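Local coordinates for uncharacterized protein (Bacteroides eggerthii DSM 20697, PDB 4ECO), which is of unknown function but folds as a leucine-rich repeat solenoid and probably serves in protein binding, at residues P473-L477 and K478-E482. Residues are numbered along the deposited sequence; the frame is centred on the assembly and turned at random.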
loop_
_atom_site.group_PDB
_atom_site.type_symbol
_atom_site.label_atom_id
_atom_site.label_comp_id
_atom_site.label_asym_id
_atom_site.label_seq_id
_atom_site.Cartn_x
_atom_site.Cartn_y
_atom_site.Cartn_z
ATOM N N PRO A 473 -33.611 5.313 -6.157
ATOM C CA PRO A 473 -34.822 6.094 -6.447
ATOM C C PRO A 473 -34.579 7.566 -6.803
ATOM O O PRO A 473 -33.452 8.073 -6.776
ATOM C CB PRO A 473 -35.609 5.995 -5.145
ATOM C CG PRO A 473 -34.581 5.806 -4.101
ATOM C CD PRO A 473 -33.543 4.950 -4.728
ATOM N N LYS A 474 -35.702 8.226 -7.138
ATOM C CA LYS A 474 -35.917 9.593 -7.589
ATOM C C LYS A 474 -34.821 10.548 -7.093
ATOM O O LYS A 474 -34.047 10.986 -7.931
ATOM C CB LYS A 474 -37.329 10.096 -7.170
ATOM C CG LYS A 474 -37.702 11.464 -7.726
ATOM C CD LYS A 474 -39.208 11.681 -7.943
ATOM C CE LYS A 474 -39.930 12.264 -6.758
ATOM N NZ LYS A 474 -41.126 13.049 -7.173
ATOM N N ASN A 475 -34.733 10.881 -5.798
ATOM C CA ASN A 475 -33.718 11.860 -5.433
ATOM C C ASN A 475 -32.578 11.212 -4.644
ATOM O O ASN A 475 -32.557 11.237 -3.408
ATOM C CB ASN A 475 -34.358 13.002 -4.668
ATOM C CG ASN A 475 -35.248 13.848 -5.531
ATOM O OD1 ASN A 475 -34.812 14.443 -6.517
ATOM N ND2 ASN A 475 -36.511 13.924 -5.165
ATOM N N SER A 476 -31.632 10.615 -5.384
ATOM C CA SER A 476 -30.484 9.936 -4.810
ATOM C C SER A 476 -29.190 10.675 -5.123
ATOM O O SER A 476 -28.255 10.606 -4.329
ATOM C CB SER A 476 -30.405 8.503 -5.318
ATOM O OG SER A 476 -31.487 7.708 -4.857
ATOM N N LEU A 477 -29.126 11.375 -6.273
ATOM C CA LEU A 477 -27.940 12.128 -6.696
ATOM C C LEU A 477 -28.234 13.633 -6.760
ATOM O O LEU A 477 -27.363 14.449 -7.114
ATOM C CB LEU A 477 -27.453 11.623 -8.051
ATOM C CG LEU A 477 -26.871 10.235 -8.038
ATOM C CD1 LEU A 477 -27.010 9.592 -9.388
ATOM C CD2 LEU A 477 -25.430 10.266 -7.596
ATOM N N LYS A 478 -29.472 13.990 -6.404
ATOM C CA LYS A 478 -29.948 15.363 -6.401
ATOM C C LYS A 478 -31.120 15.514 -5.418
ATOM O O LYS A 478 -31.607 14.514 -4.871
ATOM C CB LYS A 478 -30.355 15.793 -7.831
ATOM C CG LYS A 478 -31.586 15.092 -8.430
ATOM C CD LYS A 478 -32.217 16.019 -9.481
ATOM C CE LYS A 478 -33.599 15.635 -9.952
ATOM N NZ LYS A 478 -34.682 15.915 -8.965
ATOM N N ASP A 479 -31.521 16.781 -5.164
ATOM C CA ASP A 479 -32.735 17.167 -4.426
ATOM C C ASP A 479 -33.797 17.452 -5.490
ATOM O O ASP A 479 -33.433 17.742 -6.628
ATOM C CB ASP A 479 -32.493 18.358 -3.468
ATOM C CG ASP A 479 -31.727 18.050 -2.178
ATOM O OD1 ASP A 479 -31.585 16.849 -1.830
ATOM O OD2 ASP A 479 -31.307 19.008 -1.500
ATOM N N GLU A 480 -35.084 17.329 -5.155
ATOM C CA GLU A 480 -36.209 17.472 -6.094
ATOM C C GLU A 480 -36.031 18.596 -7.129
ATOM O O GLU A 480 -36.254 18.327 -8.317
ATOM C CB GLU A 480 -37.548 17.694 -5.363
ATOM C CG GLU A 480 -38.769 17.528 -6.259
ATOM C CD GLU A 480 -39.008 16.147 -6.852
ATOM O OE1 GLU A 480 -39.018 15.164 -6.075
ATOM O OE2 GLU A 480 -39.235 16.053 -8.081
ATOM N N ASN A 481 -35.658 19.824 -6.712
ATOM C CA ASN A 481 -35.580 20.900 -7.697
ATOM C C ASN A 481 -34.185 21.561 -7.753
ATOM O O ASN A 481 -34.045 22.656 -8.320
ATOM C CB ASN A 481 -36.669 21.950 -7.406
ATOM C CG ASN A 481 -38.075 21.379 -7.377
ATOM O OD1 ASN A 481 -38.715 21.304 -6.314
ATOM N ND2 ASN A 481 -38.576 20.935 -8.535
ATOM N N GLU A 482 -33.152 20.868 -7.260
ATOM C CA GLU A 482 -31.798 21.412 -7.304
ATOM C C GLU A 482 -30.753 20.287 -7.357
ATOM O O GLU A 482 -30.881 19.271 -6.664
ATOM C CB GLU A 482 -31.536 22.370 -6.111
ATOM C CG GLU A 482 -31.410 21.770 -4.713
ATOM C CD GLU A 482 -32.358 22.289 -3.641
ATOM O OE1 GLU A 482 -33.573 22.437 -3.919
ATOM O OE2 GLU A 482 -31.889 22.482 -2.497
#
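Asn475 lays its amide across the side chain of Lys478 and against Glu480, joining the loop that follows strand 461-463 of the leucine-rich repeat solenoid to a short, weakly bonded two-stranded hairpin, 478-479 with 482-483, whose type I turn runs from Asp479 to Glu482. An amide suits this place because it can accept and donate at once. Asn475 OD1 takes a bond of 2.9 Å from Lys478 NZ, which arrives nearly in line with the C=O, at 162°. Asn475 ND2 gives a hydrogen to Glu480 OE1, likewise at 2.9 Å; the carboxylate stands at 89° to the amide and is met from above its plane. Lys478 is long enough, with its chain bent at the last torsion (chi4 74°), to bring the ammonium back over the turn, where it also bonds Asp479 O and Glu480 O. With an alanine in place of Lys478, Asn475 OD1 and both turn carbonyls would probably lose this shared donor, leaving the amide freer to turn. Lys450 forms a salt bridge with Asp479 OD1 and hydrogen-bonds the carbonyls of Asn475 and Lys478. Lys474, bent at its third torsion, reaches the same carboxylate oxygen in a salt bridge, Lys474 NZ lying 3.2 Å from Glu480 OE1.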